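Local coordinates for solute Binding Protein BlMnBP1, Blac_00780 in complex with mannopentaose (Bifidobacterium, PDB 6I5W) that binds beta-manno-oligosaccharides as one of the two solute-binding proteins of an ABC transporter that supports growth of its bacterium on beta-mannan, at residues I11-T16 and V325-E330; K18-T23 and P55-K60; T22-M27 and K315-A320. All coordinates share one frame; numbering follows the deposited sequence.

Contact 1: residues I11-T16 and V325-E330; sequences IKLGET and VKWMTE. With ZN (zinc ion), chain Q.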
loop_
_atom_site.group_PDB
_atom_site.type_symbol
_atom_site.label_atom_id
_atom_site.label_comp_id
_atom_site.label_asym_id
_atom_site.label_seq_id
_atom_site.Cartn_x
_atom_site.Cartn_y
_atom_site.Cartn_z
ATOM N N ILE A 11 1.555 24.953 11.445
ATOM C CA ILE A 11 1.766 24.431 12.781
ATOM C C ILE A 11 3.262 24.420 13.056
ATOM O O ILE A 11 4.053 23.881 12.269
ATOM C CB ILE A 11 1.193 23.020 12.928
ATOM C CG1 ILE A 11 -0.319 23.038 12.868
ATOM C CG2 ILE A 11 1.695 22.382 14.221
ATOM C CD1 ILE A 11 -0.926 21.608 12.867
ATOM N N LYS A 12 3.662 24.991 14.173
ATOM C CA LYS A 12 5.062 24.976 14.581
ATOM C C LYS A 12 5.143 24.086 15.810
ATOM O O LYS A 12 4.698 24.464 16.886
ATOM C CB LYS A 12 5.586 26.392 14.813
ATOM C CG LYS A 12 6.340 26.945 13.567
ATOM C CD LYS A 12 6.776 28.418 13.702
ATOM C CE LYS A 12 8.322 28.600 13.685
ATOM N NZ LYS A 12 8.838 29.948 14.176
ATOM N N LEU A 13 5.708 22.895 15.647
ATOM C CA LEU A 13 5.650 21.901 16.712
ATOM C C LEU A 13 6.390 22.399 17.951
ATOM O O LEU A 13 7.501 22.935 17.871
ATOM C CB LEU A 13 6.251 20.584 16.235
ATOM C CG LEU A 13 5.509 19.898 15.099
ATOM C CD1 LEU A 13 6.300 18.644 14.620
ATOM C CD2 LEU A 13 4.120 19.539 15.518
ATOM N N GLY A 14 5.763 22.202 19.110
ATOM C CA GLY A 14 6.229 22.711 20.364
ATOM C C GLY A 14 5.600 24.028 20.781
ATOM O O GLY A 14 5.568 24.321 21.982
ATOM N N GLU A 15 5.132 24.843 19.832
ATOM C CA GLU A 15 4.552 26.139 20.182
ATOM C C GLU A 15 3.335 26.468 19.317
ATOM O O GLU A 15 3.024 27.643 19.082
ATOM C CB GLU A 15 5.591 27.263 20.074
ATOM C CG GLU A 15 5.145 28.532 20.789
ATOM C CD GLU A 15 5.890 28.793 22.076
ATOM O OE1 GLU A 15 5.774 29.921 22.587
ATOM O OE2 GLU A 15 6.608 27.906 22.585
ATOM N N THR A 16 2.652 25.445 18.820
ATOM C CA THR A 16 1.269 25.537 18.375
ATOM C C THR A 16 0.494 24.510 19.193
ATOM O O THR A 16 0.923 23.364 19.326
ATOM C CB THR A 16 1.135 25.322 16.880
ATOM O OG1 THR A 16 1.669 26.480 16.180
ATOM C CG2 THR A 16 -0.298 25.133 16.505
ATOM N N VAL A 325 -0.460 14.414 13.944
ATOM C CA VAL A 325 -0.133 14.003 12.590
ATOM C C VAL A 325 1.166 14.657 12.141
ATOM O O VAL A 325 2.076 13.989 11.622
ATOM C CB VAL A 325 -1.308 14.331 11.649
ATOM C CG1 VAL A 325 -0.912 14.099 10.244
ATOM C CG2 VAL A 325 -2.554 13.505 12.033
ATOM N N LYS A 326 1.274 15.970 12.337
ATOM C CA LYS A 326 2.493 16.666 11.972
ATOM C C LYS A 326 3.662 16.124 12.776
ATOM O O LYS A 326 4.769 15.960 12.235
ATOM C CB LYS A 326 2.362 18.164 12.168
ATOM C CG LYS A 326 3.482 18.953 11.486
ATOM C CD LYS A 326 3.139 20.397 11.293
ATOM C CE LYS A 326 4.115 21.082 10.365
ATOM N NZ LYS A 326 5.184 21.816 11.078
ATOM N N TRP A 327 3.441 15.774 14.053
ATOM C CA TRP A 327 4.557 15.191 14.796
ATOM C C TRP A 327 4.965 13.819 14.228
ATOM O O TRP A 327 6.157 13.538 14.024
ATOM C CB TRP A 327 4.211 15.075 16.260
ATOM C CG TRP A 327 5.336 14.576 17.097
ATOM C CD1 TRP A 327 6.358 15.310 17.641
ATOM C CD2 TRP A 327 5.577 13.214 17.469
ATOM N NE1 TRP A 327 7.212 14.476 18.342
ATOM C CE2 TRP A 327 6.757 13.188 18.241
ATOM C CE3 TRP A 327 4.915 12.023 17.216
ATOM C CZ2 TRP A 327 7.273 12.021 18.758
ATOM C CZ3 TRP A 327 5.419 10.877 17.733
ATOM C CH2 TRP A 327 6.594 10.872 18.495
ATOM N N MET A 328 3.991 12.936 13.992
ATOM C CA MET A 328 4.275 11.650 13.373
ATOM C C MET A 328 5.113 11.838 12.119
ATOM O O MET A 328 6.160 11.217 11.963
ATOM C CB MET A 328 2.965 10.923 13.044
ATOM C CG MET A 328 2.284 10.335 14.251
ATOM S SD MET A 328 3.321 9.278 15.248
ATOM C CE MET A 328 3.787 8.013 14.023
ATOM N N THR A 329 4.686 12.744 11.243
ATOM C CA THR A 329 5.349 12.960 9.966
ATOM C C THR A 329 6.744 13.540 10.132
ATOM O O THR A 329 7.697 13.082 9.455
ATOM C CB THR A 329 4.483 13.896 9.114
ATOM O OG1 THR A 329 3.186 13.317 8.965
ATOM C CG2 THR A 329 5.072 14.189 7.777
ATOM N N GLU A 330 6.892 14.530 11.012
ATOM C CA GLU A 330 8.123 15.305 11.067
ATOM C C GLU A 330 9.064 14.838 12.164
ATOM O O GLU A 330 10.270 14.844 11.959
ATOM C CB GLU A 330 7.805 16.799 11.215
ATOM C CG GLU A 330 6.956 17.346 10.053
ATOM C CD GLU A 330 7.212 18.822 9.760
ATOM O OE1 GLU A 330 7.777 19.497 10.644
ATOM O OE2 GLU A 330 6.852 19.302 8.646
HETATM ZN ZN ZN Q . 6.630 29.187 24.239
#
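Leu13 faces Trp327, their CA atoms 7.1 Å apart, where a type II beta turn from Lys12 to Glu15 in the N-terminal loop lies against the last turns of helix 315-330. The turn is closed by the backbone bond from Glu15 N to Lys12 O, and Gly14 sits in it with a positive phi. From this turn Leu13 reaches down onto the helix backbone. Its CD1 lies 3.9 Å from Trp327 CA and more loosely against Glu330 CB, while CD2 rests 4.0 Å from Lys326 CB, so that the isobutyl fork spans one turn of the helix. Lys326 carries the polar half of the contact. Its CG is anti to the backbone N (chi1 -166°) and the chain runs out straight as far as CE, sliding past Ile11 in the opposite direction with CD 3.7 Å from Ile11 CB; a bend at chi4 (-97°) then turns the ammonium group to Ile11 O. The hydrogen bond from Lys326 NZ to Ile11 O is short, 2.6 Å, with the donor tilted 24° from the carbonyl plane. Lys326 NZ also forms a long salt bridge, 3.5 Å, to Glu330 OE1, one helical turn on, and Glu330 OE2 pairs in turn with Lys344. Outside the two segments, the Trp327 ring meets Phe50 edge-to-face. Glu15 holds a zinc ion through both carboxylate oxygens, away from the helix. The buried ammonium group is thus met by a main-chain carbonyl and, at longer range, a carboxylate, which probably favours its protonated form, while the lysine methylenes and Leu13 make the apolar part of the contact between the N-terminal loop and the helix.

Contact 2: residues K18-T23 and P55-K60; sequences KDIKTT and PNITVK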
loop_
_atom_site.group_PDB
_atom_site.type_symbol
_atom_site.label_atom_id
_atom_site.label_comp_id
_atom_site.label_asym_id
_atom_site.label_seq_id
_atom_site.Cartn_x
_atom_site.Cartn_y
_atom_site.Cartn_z
ATOM N N LYS A 18 0.307 24.098 22.317
ATOM C CA LYS A 18 0.842 23.760 23.632
ATOM C C LYS A 18 -0.174 24.021 24.757
ATOM O O LYS A 18 -0.080 23.385 25.814
ATOM C CB LYS A 18 2.132 24.554 23.876
ATOM C CG LYS A 18 1.856 26.034 24.142
ATOM C CD LYS A 18 3.109 26.908 24.162
ATOM C CE LYS A 18 2.773 28.344 24.608
ATOM N NZ LYS A 18 3.983 29.227 24.640
ATOM N N ASP A 19 -1.158 24.914 24.552
ATOM C CA ASP A 19 -2.169 25.133 25.580
ATOM C C ASP A 19 -3.141 23.968 25.722
ATOM O O ASP A 19 -3.846 23.890 26.734
ATOM C CB ASP A 19 -2.980 26.416 25.307
ATOM C CG ASP A 19 -3.242 26.656 23.829
ATOM O OD1 ASP A 19 -2.947 25.753 23.026
ATOM O OD2 ASP A 19 -3.709 27.757 23.475
ATOM N N ILE A 20 -3.202 23.059 24.756
ATOM C CA ILE A 20 -4.317 22.120 24.656
ATOM C C ILE A 20 -4.183 21.017 25.698
ATOM O O ILE A 20 -3.095 20.495 25.962
ATOM C CB ILE A 20 -4.405 21.517 23.236
ATOM C CG1 ILE A 20 -4.510 22.626 22.183
ATOM C CG2 ILE A 20 -5.616 20.590 23.114
ATOM C CD1 ILE A 20 -4.449 22.148 20.731
ATOM N N LYS A 21 -5.314 20.659 26.290
ATOM C CA LYS A 21 -5.459 19.411 27.030
ATOM C C LYS A 21 -6.723 18.777 26.481
ATOM O O LYS A 21 -7.811 19.326 26.663
ATOM C CB LYS A 21 -5.541 19.621 28.539
ATOM C CG LYS A 21 -6.505 18.685 29.278
ATOM C CD LYS A 21 -5.971 17.255 29.445
ATOM C CE LYS A 21 -7.064 16.282 29.935
ATOM N NZ LYS A 21 -6.993 14.938 29.279
ATOM N N THR A 22 -6.576 17.656 25.784
ATOM C CA THR A 22 -7.714 16.865 25.339
ATOM C C THR A 22 -7.269 15.419 25.137
ATOM O O THR A 22 -6.094 15.063 25.301
ATOM C CB THR A 22 -8.328 17.412 24.045
ATOM O OG1 THR A 22 -9.471 16.619 23.707
ATOM C CG2 THR A 22 -7.338 17.363 22.904
ATOM N N THR A 23 -8.234 14.580 24.786
ATOM C CA THR A 23 -7.986 13.180 24.476
ATOM C C THR A 23 -8.460 12.929 23.058
ATOM O O THR A 23 -9.624 13.194 22.742
ATOM C CB THR A 23 -8.708 12.250 25.448
ATOM O OG1 THR A 23 -8.056 12.313 26.724
ATOM C CG2 THR A 23 -8.697 10.817 24.880
ATOM N N PRO A 55 2.534 16.862 26.507
ATOM C CA PRO A 55 2.103 15.985 27.600
ATOM C C PRO A 55 0.651 16.089 27.933
ATOM O O PRO A 55 0.138 15.204 28.641
ATOM C CB PRO A 55 2.987 16.458 28.762
ATOM C CG PRO A 55 3.291 17.885 28.431
ATOM C CD PRO A 55 3.416 17.954 26.945
ATOM N N ASN A 56 -0.047 17.116 27.483
ATOM C CA ASN A 56 -1.459 17.248 27.792
ATOM C C ASN A 56 -2.368 16.707 26.701
ATOM O O ASN A 56 -3.589 16.776 26.845
ATOM C CB ASN A 56 -1.793 18.714 28.065
ATOM C CG ASN A 56 -1.313 19.166 29.427
ATOM O OD1 ASN A 56 -1.240 18.373 30.371
ATOM N ND2 ASN A 56 -0.962 20.434 29.533
ATOM N N ILE A 57 -1.829 16.161 25.623
ATOM C CA ILE A 57 -2.671 15.571 24.590
ATOM C C ILE A 57 -2.553 14.057 24.719
ATOM O O ILE A 57 -1.494 13.472 24.439
ATOM C CB ILE A 57 -2.308 16.077 23.194
ATOM C CG1 ILE A 57 -2.592 17.580 23.111
ATOM C CG2 ILE A 57 -3.125 15.334 22.148
ATOM C CD1 ILE A 57 -2.071 18.257 21.850
ATOM N N THR A 58 -3.628 13.435 25.205
ATOM C CA THR A 58 -3.686 11.989 25.340
ATOM C C THR A 58 -4.096 11.361 24.014
ATOM O O THR A 58 -5.009 11.827 23.332
ATOM C CB THR A 58 -4.687 11.571 26.419
ATOM O OG1 THR A 58 -4.271 12.061 27.694
ATOM C CG2 THR A 58 -4.787 10.050 26.462
ATOM N N VAL A 59 -3.424 10.294 23.651
ATOM C CA VAL A 59 -3.727 9.607 22.410
ATOM C C VAL A 59 -4.103 8.187 22.788
ATOM O O VAL A 59 -3.300 7.455 23.377
ATOM C CB VAL A 59 -2.560 9.689 21.438
ATOM C CG1 VAL A 59 -3.057 9.361 20.084
ATOM C CG2 VAL A 59 -1.965 11.112 21.433
ATOM N N LYS A 60 -5.364 7.851 22.573
ATOM C CA LYS A 60 -5.868 6.489 22.698
ATOM C C LYS A 60 -5.789 5.875 21.305
ATOM O O LYS A 60 -6.201 6.510 20.329
ATOM C CB LYS A 60 -7.317 6.486 23.191
ATOM C CG LYS A 60 -7.620 7.333 24.440
ATOM C CD LYS A 60 -7.333 6.541 25.715
ATOM C CE LYS A 60 -8.245 6.925 26.868
ATOM N NZ LYS A 60 -8.085 5.931 27.982
#
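Thr22 and Thr23 pair with Ile57 and Thr58 as the parallel first and last strands of a beta-alpha-beta unit, 22-28, 43-50 and 57-63, in a bacterial solute-binding protein fold. Two backbone bonds open the pairing. Thr58 N gives a fairly straight one to Thr22 O (3.0 Å, 158° at the hydrogen), whereas that from Thr22 N to Asn56 O is longer and more bent (3.3 Å, 136°). Asn56 O also receives the CA-H of Lys21, Lys21 CA to Asn56 O 3.2 Å, so one carbonyl is met by two neighbouring residues where the strands begin. Just before them, Asn56 CB comes to 3.0 Å from Ile20 O, a tight approach.

The side chains divide between the two faces of the sheet. Thr23 and Thr58 lie side by side and point the same way; in both, the methyl is anti to the backbone N, which gives the two side chains the same orientation. On this face the aliphatic part of Lys60 crosses Thr23. The other face carries Thr22 and Ile57, with Ile20 at its edge, where Ile20 CB lies 4.2 Å from Ile57 CD1.

Farther out, Phe50 of helix 43-50 covers Ile57, and Asn51 ND2, just past that helix, hydrogen-bonds Ile57 O, probably helping to position the start of the second strand. Ile20 also touches Glu316 and Glu319 of helix 315-330. On the face of Thr23 and Thr58, Thr23 OG1 sits 3.5 Å from Thr58 CB, while Thr23 CG2 touches Lys60 CG at 3.7 Å.

Contact 3: residues T22-M27 and K315-A320; sequences TTITFM and KEKQEA. With ZN (zinc ion), chain U; ZN (zinc ion), chain Y.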
loop_
_atom_site.group_PDB
_atom_site.type_symbol
_atom_site.label_atom_id
_atom_site.label_comp_id
_atom_site.label_asym_id
_atom_site.label_seq_id
_atom_site.Cartn_x
_atom_site.Cartn_y
_atom_site.Cartn_z
ATOM N N THR A 22 -6.576 17.656 25.784
ATOM C CA THR A 22 -7.714 16.865 25.339
ATOM C C THR A 22 -7.269 15.419 25.137
ATOM O O THR A 22 -6.094 15.063 25.301
ATOM C CB THR A 22 -8.328 17.412 24.045
ATOM O OG1 THR A 22 -9.471 16.619 23.707
ATOM C CG2 THR A 22 -7.338 17.363 22.904
ATOM N N THR A 23 -8.234 14.580 24.786
ATOM C CA THR A 23 -7.986 13.180 24.476
ATOM C C THR A 23 -8.460 12.929 23.058
ATOM O O THR A 23 -9.624 13.194 22.742
ATOM C CB THR A 23 -8.708 12.250 25.448
ATOM O OG1 THR A 23 -8.056 12.313 26.724
ATOM C CG2 THR A 23 -8.697 10.817 24.880
ATOM N N ILE A 24 -7.563 12.430 22.212
ATOM C CA ILE A 24 -7.913 12.100 20.841
ATOM C C ILE A 24 -7.785 10.591 20.647
ATOM O O ILE A 24 -7.006 9.901 21.317
ATOM C CB ILE A 24 -7.061 12.845 19.799
ATOM C CG1 ILE A 24 -5.578 12.662 20.078
ATOM C CG2 ILE A 24 -7.381 14.331 19.771
ATOM C CD1 ILE A 24 -4.703 13.388 19.064
ATOM N N THR A 25 -8.593 10.077 19.741
ATOM C CA THR A 25 -8.643 8.657 19.448
ATOM C C THR A 25 -8.117 8.418 18.037
ATOM O O THR A 25 -8.589 9.028 17.069
ATOM C CB THR A 25 -10.070 8.155 19.624
ATOM O OG1 THR A 25 -10.362 8.130 21.031
ATOM C CG2 THR A 25 -10.246 6.800 19.012
ATOM N N PHE A 26 -7.130 7.547 17.947
ATOM C CA PHE A 26 -6.396 7.231 16.720
ATOM C C PHE A 26 -6.768 5.810 16.343
ATOM O O PHE A 26 -6.424 4.872 17.063
ATOM C CB PHE A 26 -4.900 7.369 16.986
ATOM C CG PHE A 26 -4.007 7.017 15.832
ATOM C CD1 PHE A 26 -4.446 7.105 14.538
ATOM C CD2 PHE A 26 -2.703 6.559 16.063
ATOM C CE1 PHE A 26 -3.614 6.782 13.490
ATOM C CE2 PHE A 26 -1.860 6.229 15.014
ATOM C CZ PHE A 26 -2.316 6.350 13.731
ATOM N N MET A 27 -7.539 5.660 15.271
ATOM C CA MET A 27 -7.756 4.348 14.671
ATOM C C MET A 27 -6.698 4.066 13.606
ATOM O O MET A 27 -6.413 4.925 12.750
ATOM C CB MET A 27 -9.132 4.255 14.015
ATOM C CG MET A 27 -10.331 4.275 14.949
ATOM S SD MET A 27 -11.838 4.491 13.954
ATOM C CE MET A 27 -11.896 3.008 12.939
ATOM N N LYS A 315 -12.992 22.015 17.550
ATOM C CA LYS A 315 -11.812 22.777 17.077
ATOM C C LYS A 315 -10.590 22.312 17.860
ATOM O O LYS A 315 -9.589 22.031 17.246
ATOM C CB LYS A 315 -12.028 24.283 17.216
ATOM C CG LYS A 315 -10.798 25.156 17.019
ATOM C CD LYS A 315 -11.063 26.631 17.250
ATOM C CE LYS A 315 -9.823 27.497 17.251
ATOM N NZ LYS A 315 -8.867 27.097 18.304
ATOM N N GLU A 316 -10.689 22.193 19.176
ATOM C CA GLU A 316 -9.548 21.746 20.006
ATOM C C GLU A 316 -9.095 20.354 19.547
ATOM O O GLU A 316 -7.892 20.146 19.459
ATOM C CB GLU A 316 -9.910 21.741 21.491
ATOM C CG GLU A 316 -8.822 22.313 22.384
ATOM C CD GLU A 316 -9.158 22.458 23.866
ATOM O OE1 GLU A 316 -10.296 22.818 24.185
ATOM O OE2 GLU A 316 -8.271 22.232 24.701
ATOM N N LYS A 317 -10.020 19.447 19.256
ATOM C CA LYS A 317 -9.697 18.052 18.871
ATOM C C LYS A 317 -9.060 18.062 17.475
ATOM O O LYS A 317 -8.081 17.393 17.319
ATOM C CB LYS A 317 -10.917 17.144 19.085
ATOM C CG LYS A 317 -11.022 16.564 20.495
ATOM C CD LYS A 317 -12.178 15.606 20.766
ATOM C CE LYS A 317 -12.322 14.490 19.754
ATOM N NZ LYS A 317 -12.498 13.148 20.368
ATOM N N GLN A 318 -9.554 18.832 16.511
ATOM C CA GLN A 318 -8.899 18.913 15.215
ATOM C C GLN A 318 -7.485 19.457 15.358
ATOM O O GLN A 318 -6.549 18.966 14.707
ATOM C CB GLN A 318 -9.722 19.786 14.260
ATOM C CG GLN A 318 -11.151 19.304 14.010
ATOM C CD GLN A 318 -11.821 20.097 12.889
ATOM O OE1 GLN A 318 -11.245 21.066 12.375
ATOM N NE2 GLN A 318 -13.035 19.683 12.490
ATOM N N GLU A 319 -7.309 20.463 16.209
ATOM C CA GLU A 319 -5.981 21.022 16.436
ATOM C C GLU A 319 -5.045 19.950 16.964
ATOM O O GLU A 319 -3.935 19.760 16.454
ATOM C CB GLU A 319 -6.043 22.182 17.435
ATOM C CG GLU A 319 -5.983 23.593 16.861
ATOM C CD GLU A 319 -5.725 24.666 17.950
ATOM O OE1 GLU A 319 -6.644 25.418 18.329
ATOM O OE2 GLU A 319 -4.595 24.761 18.471
ATOM N N ALA A 320 -5.475 19.252 18.021
ATOM C CA ALA A 320 -4.650 18.215 18.622
ATOM C C ALA A 320 -4.361 17.110 17.612
ATOM O O ALA A 320 -3.235 16.630 17.524
ATOM C CB ALA A 320 -5.346 17.667 19.871
HETATM ZN ZN ZN U . -12.056 11.805 20.095
HETATM ZN ZN ZN Y . -5.441 25.921 19.976
HETATM O O HOH W 1 -14.053 10.472 20.630
HETATM O O HOH W 2 -14.126 12.981 19.145
#
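Ile24 has CG1 set between its backbone N and carbonyl carbon (chi1 53°), which sends CG2 and CD1 together onto helix 315-330, where they meet Ala320. Ile24 CG2 lies 3.9 Å from Ala320 CB, and CD1 is the same distance from Ala320 O. Thr22 is turned with OG1 anti to the backbone N (chi1 -177°), laying the hydroxyl oxygen 3.6 Å from Lys317 CG; its methyl CG2 is then directed at Ala320 CB, also 3.6 Å away. Ala320 CB thus touches two neighbouring strand methyls. Lys317 crosses Thr22 at about a right angle and bends at chi3 and chi4, carrying its amino end along the strand toward Thr25. There a zinc ion is modelled between Lys317 and Asp83 with two waters, but the distance from Lys317 NZ to the metal is too short for a normal bond, so the detail of this site is doubtful. At the far side of the helix, Lys315 NZ bridges to Glu319 OE1 (2.8 Å), and both oxygens of that carboxylate bind another zinc ion. The axes of strand and helix approach to 8.6 Å and cross at -62°. The helix thus packs over the Thr22 and Ile24 face of strand 22-28, which in the sheet runs between the parallel strands 57-63 and 84-86.

In the fold
From the N terminus, the chain enters contact 1 through the loop 11-16, which meets the end of helix 315-330 and closes the longest loop of the three, 308 residues. The segments of the other two contacts lie within that span. Strand 22-28 serves both: contact 2 closes a short beta-alpha-beta loop to strand 57-63, and contact 3 closes a long one, back to the start of helix 315-330. Contacts 2 and 3 share Thr22 and Thr23 and touch directly, through Thr58 O to Ile24 N and Lys60 O to Phe26 N. Together the three tie the N-terminal loop, the neighbouring strands and both ends of helix 315-330 into one region.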